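Local coordinates for protein putative short-chain dehydrogenase/reductase (Burkholderia xenovorans, PDB 5K9Z) that probably interconverts an alcohol and a carbonyl group with NAD or NADP, on a substrate that is not established, at residues K14-L19 against A236-R241; G103-T108 against G157-T162; S70-V75 against I128-R133; A212-R215 against T221-M224. All blocks are in the same frame, centred on the assembly; numbering follows the deposited sequence.

Contact 1. Residues K14-L19 against A236-R241; sequences KDRVAL and ASDDAR
R16 comes in on an extended backbone, one residue before the first strand (17-21) of the Rossmann-type sheet, and meets the turn where helix 225-236 runs out. A236 still has helical angles, S237 leaves them, and D238 and D239 then form a short 3-10 segment. That turn presents the D238 carboxylate to R16.

The salt bridge runs through a single guanidinium nitrogen. R16 NH1 lies 2.9 Å from D238 OD2 and makes a weaker bond of 3.1 Å to D238 OD1, so one nitrogen serves both oxygens, neither bond being straight. OD2 lies in the guanidinium plane and is met on its syn side, but the donor stands 31° out of the carboxylate plane, and the two flat groups are turned 38° against each other. A bend at chi2 (-94°) carries the R16 chain across to this partner.

The other branch works through solvent: R16 NH2 donates to water 1 at 2.8 Å, and the water donates to A236 O at 2.7 Å. A carbonyl at the end of helix 225-236 is thus linked through water to a cationic group, which probably suits the helix dipole. Behind it, the side chain of A236 rests on L13 and C91.

D238 is steadied from its own turn as well: R241 N and R241 NH1 reach D238 O from opposite faces of its carbonyl plane, NH1 at 3.1 Å.

Contact 2. Residues G103-T108 against G157-T162; sequences GSILET and GPHAYT
Water 2 is held from both segments: it donates to G103 O at 2.9 Å and accepts from H159 N at 3.1 Å, so one solvent molecule spans the gap between the loop and the start of helix 159-179. P158 holds the N-cap position there and, being proline, offers no polar side chain, and the water meets the first amide of the helix. No direct hydrogen bond joins the two segments.

Most of the remaining contact is I105 against the H159 imidazole, with G103 O also near CD2 of the ring. I105 CB approaches H159 CD2 obliquely at 3.5 Å, and the two side chains run at about a right angle. With CG1 turned anti to the I105 nitrogen (chi1 -161°), CD1 ends up 4.2 Å above the plane of the H159 ring, displaced toward its rim. The ring also stacks with H266 of the second subunit, which sets the contact at the dimer interface.

Each segment is braced from within. S104 OG accepts from L106 N at 3.2 Å, an ST turn, while T108 OG1 donates to S104 O at 2.8 Å. Across the way, P158 O is gripped twice by T162, through N at 2.7 Å and through OG1 at 2.8 Å.

Two residues beyond H159 comes Y161, packed against S148. A tyrosine on the first turn of this helix, with a serine beside it, is typical of the short-chain dehydrogenase/reductase active site, so the contact probably lies at its margin.

Contact 3. Residues S70-V75 against I128-R133; sequences SVEAQV and IKHAAR
Charge and hydrogen bonding meet at one atom, E72 OE2, which faces two donors from consecutive residues of helix 110-138. K129 NZ lies 2.7 Å from E72 OE2 and uses its syn lone pair, making the salt bridge. H130 NE2, also 2.7 Å from E72 OE2, comes on the anti side with an N-H...O angle of 162°, the carboxylate oxygen lying close to the ring plane. Across the ring, H130 ND1 is hydrogen-bonded to a glycerol, probably from the crystallisation liquor. Carboxylate and imidazole are turned 62° apart, a His-carboxylate pair crossed rather than coplanar. With two such donors on one oxygen, and R133 NH2 still 5.8 Å from E72 OE2, the carboxylate is probably held ionised.

The reach depends on extended chains. E72 stands in the first turn of helix 72-86, right after V71 at the N-cap, and has CG anti to its own nitrogen (chi1 176°); K129 is stretched likewise. Both helices cover the same side of the Rossmann-type sheet: I128 and A131 lean on strand 141-146, while H130 and K129 turn toward helix 72-86.

Van der Waals contacts surround the polar ones. K129 CG lies 4.0 Å above the H130 ring plane, near its rim, a contact between neighbours in one helix, and E72 CG passes 3.4 Å from H130 NE2. Y126, one helical turn before H130, packs against E72 and V75.

Contact 4. Residues A212-R215 against T221-M224; sequences AATR and TPLM
The nearest thing to a flat group here is the puckered pyrrolidine ring of P222, with the T214 hydroxyl over one face and the A213 methyl off the CA-CB side, somewhat toward that same face. T214 OG1 lies 3.4 Å from P222 CD and 3.6 Å from both CB and CG, so the oxygen stands above the ring rather than beside it, displaced toward the rim. A213 CB comes within 3.9 Å of P222 CB. T214 and P222 run alongside each other, pointing the same way.

The T214 rotamer explains the hydroxyl's position. OG1 lies beside the backbone nitrogen and CG2 anti to it (chi1 -65°), which lets OG1 hydrogen-bond to I210 O one turn back in helix 205-216 while its other flank meets the proline.

Polar traffic between the backbones goes through water 3. It accepts from L223 N at 2.8 Å and donates to A213 O at 3.1 Å; a weak third bond, 3.3 Å long, goes to T221 O. The two carbonyl oxygens share one solvent molecule, T221 O only weakly.

Topologically, the contact folds the loop after helix 205-216 back over that helix before helix 225-236 begins, in the part of the chain that shapes the substrate pocket in relatives of this family. With no direct hydrogen bond across, and one water joining the backbones, the chemistry implies a hold that rests on van der Waals contact with the proline and on solvent.

In the fold
From the N terminus, 14-19 opens the longest loop, which contact 1 closes only at 236-241, bringing the lead-in to the first strand to the end of helix 225-236; the other three contacts lie within that span. Contact 3 opens at 70-75, and contact 2 opens at 103-108 before contact 3 closes at 128-133, so the two cross along the chain when contact 2 closes at 157-162. Between them they tie helix 72-86 to helix 110-138 and the loop before helix 110-138 to helix 159-179. Contact 4 follows in series as a short local loop folded back on helix 205-216. Contacts 1 and 2 lie on opposite sides of the chain's centre, their centres about 36 Å apart.

Contact 1. Residues K14-L19 against A236-R241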
loop_
_atom_site.group_PDB
_atom_site.type_symbol
_atom_site.label_atom_id
_atom_site.label_comp_id
_atom_site.label_asym_id
_atom_site.label_seq_id
_atom_site.Cartn_x
_atom_site.Cartn_y
_atom_site.Cartn_z
ATOM N N LYS C 14 1.500 18.534 -28.218
ATOM C CA LYS C 14 1.302 19.167 -29.515
ATOM C C LYS C 14 1.263 18.127 -30.634
ATOM O O LYS C 14 2.233 17.393 -30.848
ATOM C CB LYS C 14 2.415 20.192 -29.755
ATOM C CG LYS C 14 2.280 20.980 -31.040
ATOM C CD LYS C 14 0.882 21.575 -31.179
ATOM C CE LYS C 14 0.731 22.336 -32.496
ATOM N NZ LYS C 14 -0.699 22.636 -32.792
ATOM N N ASP C 15 0.134 18.074 -31.346
ATOM C CA ASP C 15 -0.127 17.172 -32.470
ATOM C C ASP C 15 -0.111 15.700 -32.080
ATOM O O ASP C 15 -0.077 14.834 -32.964
ATOM C CB ASP C 15 0.849 17.392 -33.634
ATOM C CG ASP C 15 0.724 18.765 -34.246
ATOM O OD1 ASP C 15 -0.367 19.369 -34.144
ATOM O OD2 ASP C 15 1.709 19.232 -34.847
ATOM N N ARG C 16 -0.143 15.388 -30.791
ATOM C CA ARG C 16 -0.334 14.017 -30.353
ATOM C C ARG C 16 -1.806 13.644 -30.526
ATOM O O ARG C 16 -2.689 14.503 -30.519
ATOM C CB ARG C 16 0.086 13.851 -28.888
ATOM C CG ARG C 16 1.503 14.359 -28.545
ATOM C CD ARG C 16 2.580 13.280 -28.612
ATOM N NE ARG C 16 3.919 13.851 -28.426
ATOM C CZ ARG C 16 4.635 13.817 -27.299
ATOM N NH1 ARG C 16 5.831 14.386 -27.275
ATOM N NH2 ARG C 16 4.184 13.209 -26.209
ATOM N N VAL C 17 -2.063 12.351 -30.683
ATOM C CA VAL C 17 -3.411 11.820 -30.854
ATOM C C VAL C 17 -3.776 11.043 -29.599
ATOM O O VAL C 17 -3.086 10.082 -29.229
ATOM C CB VAL C 17 -3.513 10.927 -32.096
ATOM C CG1 VAL C 17 -4.935 10.399 -32.234
ATOM C CG2 VAL C 17 -3.068 11.702 -33.340
ATOM N N ALA C 18 -4.844 11.465 -28.935
ATOM C CA ALA C 18 -5.316 10.812 -27.721
ATOM C C ALA C 18 -6.723 10.275 -27.942
ATOM O O ALA C 18 -7.547 10.912 -28.607
ATOM C CB ALA C 18 -5.321 11.773 -26.531
ATOM N N LEU C 19 -6.988 9.100 -27.376
ATOM C CA LEU C 19 -8.330 8.531 -27.310
ATOM C C LEU C 19 -8.705 8.454 -25.839
ATOM O O LEU C 19 -8.001 7.806 -25.058
ATOM C CB LEU C 19 -8.373 7.140 -27.948
ATOM C CG LEU C 19 -9.616 6.252 -27.824
ATOM C CD1 LEU C 19 -10.837 6.970 -28.317
ATOM C CD2 LEU C 19 -9.415 4.976 -28.654
ATOM N N ALA C 236 1.348 11.467 -19.604
ATOM C CA ALA C 236 1.488 11.333 -21.055
ATOM C C ALA C 236 2.617 12.185 -21.623
ATOM O O ALA C 236 3.051 11.946 -22.759
ATOM C CB ALA C 236 0.189 11.699 -21.766
ATOM N N SER C 237 3.104 13.161 -20.864
ATOM C CA SER C 237 4.063 14.117 -21.383
ATOM C C SER C 237 5.451 13.489 -21.462
ATOM O O SER C 237 5.731 12.458 -20.849
ATOM C CB SER C 237 4.103 15.371 -20.500
ATOM O OG SER C 237 4.737 15.105 -19.253
ATOM N N ASP C 238 6.325 14.118 -22.247
ATOM C CA ASP C 238 7.695 13.631 -22.331
ATOM C C ASP C 238 8.434 13.711 -20.993
ATOM O O ASP C 238 9.397 12.964 -20.802
ATOM C CB ASP C 238 8.468 14.408 -23.400
ATOM C CG ASP C 238 7.991 14.094 -24.814
ATOM O OD1 ASP C 238 7.423 13.000 -25.034
ATOM O OD2 ASP C 238 8.174 14.957 -25.702
ATOM N N ASP C 239 8.017 14.595 -20.069
ATOM C CA ASP C 239 8.622 14.619 -18.731
ATOM C C ASP C 239 8.534 13.264 -18.036
ATOM O O ASP C 239 9.358 12.952 -17.165
ATOM C CB ASP C 239 7.947 15.663 -17.822
ATOM C CG ASP C 239 8.338 17.102 -18.146
ATOM O OD1 ASP C 239 9.381 17.326 -18.803
ATOM O OD2 ASP C 239 7.592 18.015 -17.707
ATOM N N ALA C 240 7.510 12.475 -18.355
ATOM C CA ALA C 240 7.250 11.222 -17.668
ATOM C C ALA C 240 7.743 10.019 -18.452
ATOM O O ALA C 240 7.267 8.903 -18.222
ATOM C CB ALA C 240 5.750 11.088 -17.372
ATOM N N ARG C 241 8.720 10.212 -19.343
ATOM C CA ARG C 241 9.088 9.125 -20.247
ATOM C C ARG C 241 9.731 7.935 -19.538
ATOM O O ARG C 241 9.812 6.863 -20.136
ATOM C CB ARG C 241 9.981 9.652 -21.370
ATOM C CG ARG C 241 11.309 10.258 -20.959
ATOM C CD ARG C 241 11.883 11.061 -22.132
ATOM N NE ARG C 241 13.202 11.600 -21.833
ATOM C CZ ARG C 241 13.427 12.726 -21.157
ATOM N NH1 ARG C 241 12.411 13.450 -20.695
ATOM N NH2 ARG C 241 14.680 13.121 -20.930
HETATM O O HOH W 1 2.140 11.492 -25.244
#

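Contact 2. Residues G103-T108 against G157-T162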
loop_
_atom_site.group_PDB
_atom_site.type_symbol
_atom_site.label_atom_id
_atom_site.label_comp_id
_atom_site.label_asym_id
_atom_site.label_seq_id
_atom_site.Cartn_x
_atom_site.Cartn_y
_atom_site.Cartn_z
ATOM N N GLY C 103 -23.156 -2.662 -1.813
ATOM C CA GLY C 103 -23.923 -3.311 -0.770
ATOM C C GLY C 103 -23.301 -4.637 -0.407
ATOM O O GLY C 103 -22.214 -4.988 -0.866
ATOM N N SER C 104 -24.032 -5.410 0.389
ATOM C CA SER C 104 -23.450 -6.575 1.040
ATOM C C SER C 104 -23.054 -7.650 0.034
ATOM O O SER C 104 -23.799 -7.967 -0.901
ATOM C CB SER C 104 -24.423 -7.159 2.060
ATOM O OG SER C 104 -23.875 -8.337 2.631
ATOM N N ILE C 105 -21.874 -8.234 0.256
ATOM C CA ILE C 105 -21.406 -9.306 -0.607
ATOM C C ILE C 105 -22.295 -10.532 -0.492
ATOM O O ILE C 105 -22.394 -11.304 -1.447
ATOM C CB ILE C 105 -19.932 -9.630 -0.290
ATOM C CG1 ILE C 105 -19.282 -10.386 -1.457
ATOM C CG2 ILE C 105 -19.813 -10.449 1.002
ATOM C CD1 ILE C 105 -17.782 -10.520 -1.325
ATOM N N LEU C 106 -23.000 -10.709 0.630
ATOM C CA LEU C 106 -23.822 -11.908 0.790
ATOM C C LEU C 106 -24.902 -12.011 -0.276
ATOM O O LEU C 106 -25.332 -13.120 -0.618
ATOM C CB LEU C 106 -24.476 -11.940 2.176
ATOM C CG LEU C 106 -23.605 -11.797 3.421
ATOM C CD1 LEU C 106 -24.418 -12.053 4.664
ATOM C CD2 LEU C 106 -22.482 -12.772 3.349
ATOM N N GLU C 107 -25.366 -10.878 -0.804
ATOM C CA GLU C 107 -26.502 -10.879 -1.720
ATOM C C GLU C 107 -26.158 -10.162 -3.015
ATOM O O GLU C 107 -27.059 -9.720 -3.730
ATOM C CB GLU C 107 -27.739 -10.233 -1.077
ATOM C CG GLU C 107 -28.115 -10.753 0.306
ATOM C CD GLU C 107 -28.487 -12.225 0.312
ATOM O OE1 GLU C 107 -28.897 -12.750 -0.753
ATOM O OE2 GLU C 107 -28.362 -12.857 1.384
ATOM N N THR C 108 -24.873 -10.037 -3.327
ATOM C CA THR C 108 -24.438 -9.504 -4.613
ATOM C C THR C 108 -24.600 -10.574 -5.683
ATOM O O THR C 108 -24.037 -11.667 -5.564
ATOM C CB THR C 108 -22.987 -9.043 -4.523
ATOM O OG1 THR C 108 -22.909 -7.965 -3.586
ATOM C CG2 THR C 108 -22.471 -8.585 -5.894
ATOM N N GLY C 157 -14.296 1.600 -1.396
ATOM C CA GLY C 157 -15.334 1.488 -2.403
ATOM C C GLY C 157 -16.059 0.172 -2.259
ATOM O O GLY C 157 -15.733 -0.642 -1.386
ATOM N N PRO C 158 -17.080 -0.049 -3.090
ATOM C CA PRO C 158 -17.800 -1.327 -3.077
ATOM C C PRO C 158 -16.891 -2.500 -3.425
ATOM O O PRO C 158 -15.779 -2.334 -3.927
ATOM C CB PRO C 158 -18.884 -1.139 -4.147
ATOM C CG PRO C 158 -19.057 0.346 -4.253
ATOM C CD PRO C 158 -17.697 0.930 -3.998
ATOM N N HIS C 159 -17.400 -3.715 -3.174
ATOM C CA HIS C 159 -16.572 -4.908 -3.346
ATOM C C HIS C 159 -16.157 -5.095 -4.797
ATOM O O HIS C 159 -14.980 -5.318 -5.087
ATOM C CB HIS C 159 -17.302 -6.154 -2.855
ATOM C CG HIS C 159 -17.585 -6.150 -1.389
ATOM N ND1 HIS C 159 -16.607 -5.925 -0.444
ATOM C CD2 HIS C 159 -18.736 -6.350 -0.705
ATOM C CE1 HIS C 159 -17.145 -5.975 0.763
ATOM N NE2 HIS C 159 -18.434 -6.239 0.632
ATOM N N ALA C 160 -17.114 -5.044 -5.724
ATOM C CA ALA C 160 -16.749 -5.259 -7.124
ATOM C C ALA C 160 -15.848 -4.144 -7.617
ATOM O O ALA C 160 -14.849 -4.395 -8.306
ATOM C CB ALA C 160 -17.999 -5.362 -7.994
ATOM N N TYR C 161 -16.187 -2.905 -7.263
ATOM C CA TYR C 161 -15.343 -1.761 -7.577
ATOM C C TYR C 161 -13.925 -1.976 -7.078
ATOM O O TYR C 161 -12.960 -1.843 -7.835
ATOM C CB TYR C 161 -15.936 -0.514 -6.933
ATOM C CG TYR C 161 -15.359 0.804 -7.374
ATOM C CD1 TYR C 161 -15.832 1.429 -8.530
ATOM C CD2 TYR C 161 -14.418 1.481 -6.589
ATOM C CE1 TYR C 161 -15.360 2.663 -8.916
ATOM C CE2 TYR C 161 -13.946 2.736 -6.961
ATOM C CZ TYR C 161 -14.413 3.311 -8.129
ATOM O OH TYR C 161 -13.942 4.538 -8.512
ATOM N N THR C 162 -13.785 -2.366 -5.809
ATOM C CA THR C 162 -12.454 -2.516 -5.236
ATOM C C THR C 162 -11.675 -3.627 -5.947
ATOM O O THR C 162 -10.491 -3.461 -6.260
ATOM C CB THR C 162 -12.572 -2.789 -3.735
ATOM O OG1 THR C 162 -13.207 -1.671 -3.065
ATOM C CG2 THR C 162 -11.213 -3.055 -3.128
HETATM O O HOH W 2 -19.979 -3.344 -1.546
#

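Contact 3. Residues S70-V75 against I128-R133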
loop_
_atom_site.group_PDB
_atom_site.type_symbol
_atom_site.label_atom_id
_atom_site.label_comp_id
_atom_site.label_asym_id
_atom_site.label_seq_id
_atom_site.Cartn_x
_atom_site.Cartn_y
_atom_site.Cartn_z
ATOM N N SER C 70 -17.396 -1.908 -22.423
ATOM C CA SER C 70 -17.591 -3.310 -22.076
ATOM C C SER C 70 -17.639 -4.217 -23.301
ATOM O O SER C 70 -17.614 -5.442 -23.131
ATOM C CB SER C 70 -18.874 -3.499 -21.256
ATOM O OG SER C 70 -20.026 -3.259 -22.040
ATOM N N VAL C 71 -17.671 -3.654 -24.512
ATOM C CA VAL C 71 -17.750 -4.418 -25.763
ATOM C C VAL C 71 -16.421 -4.283 -26.490
ATOM O O VAL C 71 -16.099 -3.207 -27.006
ATOM C CB VAL C 71 -18.893 -3.933 -26.664
ATOM C CG1 VAL C 71 -18.976 -4.799 -27.948
ATOM C CG2 VAL C 71 -20.207 -3.937 -25.898
ATOM N N GLU C 72 -15.661 -5.377 -26.569
ATOM C CA GLU C 72 -14.314 -5.289 -27.129
ATOM C C GLU C 72 -14.332 -4.696 -28.532
ATOM O O GLU C 72 -13.487 -3.859 -28.877
ATOM C CB GLU C 72 -13.663 -6.670 -27.165
ATOM C CG GLU C 72 -12.297 -6.596 -27.833
ATOM C CD GLU C 72 -11.596 -7.921 -27.930
ATOM O OE1 GLU C 72 -12.252 -8.970 -27.775
ATOM O OE2 GLU C 72 -10.369 -7.908 -28.164
ATOM N N ALA C 73 -15.305 -5.112 -29.350
ATOM C CA ALA C 73 -15.361 -4.667 -30.739
ATOM C C ALA C 73 -15.505 -3.158 -30.827
ATOM O O ALA C 73 -14.980 -2.531 -31.750
ATOM C CB ALA C 73 -16.531 -5.351 -31.464
ATOM N N GLN C 74 -16.258 -2.560 -29.897
ATOM C CA GLN C 74 -16.425 -1.113 -29.929
ATOM C C GLN C 74 -15.141 -0.394 -29.516
ATOM O O GLN C 74 -14.806 0.665 -30.065
ATOM C CB GLN C 74 -17.596 -0.710 -29.039
ATOM C CG GLN C 74 -18.938 -1.227 -29.590
ATOM C CD GLN C 74 -20.113 -0.694 -28.825
ATOM O OE1 GLN C 74 -20.041 0.382 -28.225
ATOM N NE2 GLN C 74 -21.209 -1.441 -28.835
ATOM N N VAL C 75 -14.411 -0.955 -28.552
ATOM C CA VAL C 75 -13.124 -0.375 -28.165
ATOM C C VAL C 75 -12.150 -0.449 -29.336
ATOM O O VAL C 75 -11.486 0.532 -29.676
ATOM C CB VAL C 75 -12.573 -1.085 -26.913
ATOM C CG1 VAL C 75 -11.150 -0.628 -26.610
ATOM C CG2 VAL C 75 -13.505 -0.863 -25.711
ATOM N N ILE C 128 -6.244 -1.628 -23.389
ATOM C CA ILE C 128 -4.803 -1.864 -23.441
ATOM C C ILE C 128 -4.472 -2.728 -24.652
ATOM O O ILE C 128 -3.553 -2.431 -25.423
ATOM C CB ILE C 128 -4.305 -2.508 -22.135
ATOM C CG1 ILE C 128 -4.498 -1.543 -20.954
ATOM C CG2 ILE C 128 -2.799 -2.910 -22.255
ATOM C CD1 ILE C 128 -4.191 -2.175 -19.626
ATOM N N LYS C 129 -5.239 -3.792 -24.848
ATOM C CA LYS C 129 -4.968 -4.698 -25.962
ATOM C C LYS C 129 -4.948 -3.951 -27.293
ATOM O O LYS C 129 -3.970 -4.020 -28.040
ATOM C CB LYS C 129 -6.002 -5.820 -25.982
ATOM C CG LYS C 129 -5.934 -6.709 -27.229
ATOM C CD LYS C 129 -6.991 -7.792 -27.137
ATOM C CE LYS C 129 -7.121 -8.571 -28.456
ATOM N NZ LYS C 129 -8.204 -9.589 -28.346
ATOM N N HIS C 130 -6.013 -3.209 -27.599
ATOM C CA HIS C 130 -6.111 -2.619 -28.932
ATOM C C HIS C 130 -5.279 -1.352 -29.086
ATOM O O HIS C 130 -4.727 -1.114 -30.164
ATOM C CB HIS C 130 -7.574 -2.419 -29.297
ATOM C CG HIS C 130 -8.282 -3.724 -29.458
ATOM N ND1 HIS C 130 -8.187 -4.476 -30.613
ATOM C CD2 HIS C 130 -8.991 -4.471 -28.578
ATOM C CE1 HIS C 130 -8.849 -5.608 -30.457
ATOM N NE2 HIS C 130 -9.351 -5.630 -29.232
ATOM N N ALA C 131 -5.153 -0.530 -28.040
ATOM C CA ALA C 131 -4.220 0.594 -28.135
ATOM C C ALA C 131 -2.789 0.101 -28.355
ATOM O O ALA C 131 -2.044 0.656 -29.175
ATOM C CB ALA C 131 -4.296 1.466 -26.874
ATOM N N ALA C 132 -2.398 -0.965 -27.656
ATOM C CA ALA C 132 -1.044 -1.480 -27.792
ATOM C C ALA C 132 -0.787 -2.011 -29.197
ATOM O O ALA C 132 0.320 -1.860 -29.722
ATOM C CB ALA C 132 -0.790 -2.567 -26.743
ATOM N N ARG C 133 -1.795 -2.643 -29.819
ATOM C CA ARG C 133 -1.656 -3.092 -31.200
ATOM C C ARG C 133 -1.262 -1.942 -32.114
ATOM O O ARG C 133 -0.420 -2.102 -33.002
ATOM C CB ARG C 133 -2.955 -3.726 -31.694
ATOM C CG ARG C 133 -3.217 -5.127 -31.205
ATOM C CD ARG C 133 -4.552 -5.658 -31.787
ATOM N NE ARG C 133 -4.760 -7.055 -31.430
ATOM C CZ ARG C 133 -5.717 -7.830 -31.938
ATOM N NH1 ARG C 133 -6.569 -7.338 -32.834
ATOM N NH2 ARG C 133 -5.817 -9.098 -31.548
#

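Contact 4. Residues A212-R215 against T221-M224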
loop_
_atom_site.group_PDB
_atom_site.type_symbol
_atom_site.label_atom_id
_atom_site.label_comp_id
_atom_site.label_asym_id
_atom_site.label_seq_id
_atom_site.Cartn_x
_atom_site.Cartn_y
_atom_site.Cartn_z
ATOM N N ALA C 212 -18.667 16.842 -0.105
ATOM C CA ALA C 212 -18.156 15.548 0.347
ATOM C C ALA C 212 -16.644 15.477 0.230
ATOM O O ALA C 212 -15.961 15.008 1.146
ATOM C CB ALA C 212 -18.781 14.423 -0.471
ATOM N N ALA C 213 -16.108 15.899 -0.918
ATOM C CA ALA C 213 -14.668 15.860 -1.121
ATOM C C ALA C 213 -13.945 16.797 -0.158
ATOM O O ALA C 213 -12.836 16.493 0.286
ATOM C CB ALA C 213 -14.341 16.211 -2.568
ATOM N N THR C 214 -14.560 17.925 0.198
ATOM C CA THR C 214 -13.924 18.838 1.145
ATOM C C THR C 214 -13.711 18.169 2.500
ATOM O O THR C 214 -12.588 18.142 3.019
ATOM C CB THR C 214 -14.760 20.109 1.287
ATOM O OG1 THR C 214 -14.756 20.808 0.036
ATOM C CG2 THR C 214 -14.191 21.020 2.390
ATOM N N ARG C 215 -14.778 17.609 3.082
ATOM C CA ARG C 215 -14.667 16.987 4.400
ATOM C C ARG C 215 -13.736 15.775 4.381
ATOM O O ARG C 215 -13.097 15.469 5.397
ATOM C CB ARG C 215 -16.053 16.588 4.917
ATOM N N THR C 221 -9.684 20.891 1.171
ATOM C CA THR C 221 -10.190 21.407 -0.094
ATOM C C THR C 221 -10.597 20.266 -1.033
ATOM O O THR C 221 -10.025 19.175 -0.964
ATOM C CB THR C 221 -9.121 22.269 -0.770
ATOM O OG1 THR C 221 -7.919 21.492 -0.877
ATOM C CG2 THR C 221 -8.853 23.536 0.065
ATOM N N PRO C 222 -11.552 20.499 -1.936
ATOM C CA PRO C 222 -12.089 19.397 -2.751
ATOM C C PRO C 222 -11.233 19.064 -3.972
ATOM O O PRO C 222 -10.725 19.946 -4.671
ATOM C CB PRO C 222 -13.467 19.921 -3.176
ATOM C CG PRO C 222 -13.295 21.396 -3.219
ATOM C CD PRO C 222 -12.318 21.749 -2.120
ATOM N N LEU C 223 -11.075 17.764 -4.220
ATOM C CA LEU C 223 -10.432 17.295 -5.444
ATOM C C LEU C 223 -11.339 17.548 -6.649
ATOM O O LEU C 223 -12.530 17.221 -6.620
ATOM C CB LEU C 223 -10.107 15.814 -5.325
ATOM C CG LEU C 223 -9.519 15.147 -6.569
ATOM C CD1 LEU C 223 -8.221 15.822 -6.972
ATOM C CD2 LEU C 223 -9.293 13.673 -6.299
ATOM N N MET C 224 -10.794 18.178 -7.689
ATOM C CA MET C 224 -11.614 18.487 -8.861
ATOM C C MET C 224 -11.172 17.631 -10.048
ATOM O O MET C 224 -10.019 17.207 -10.104
ATOM C CB MET C 224 -11.545 19.978 -9.238
ATOM C CG MET C 224 -12.030 20.928 -8.130
ATOM S SD MET C 224 -13.789 20.705 -7.736
ATOM C CE MET C 224 -14.588 21.149 -9.279
HETATM O O HOH W 3 -10.807 16.121 -1.995
#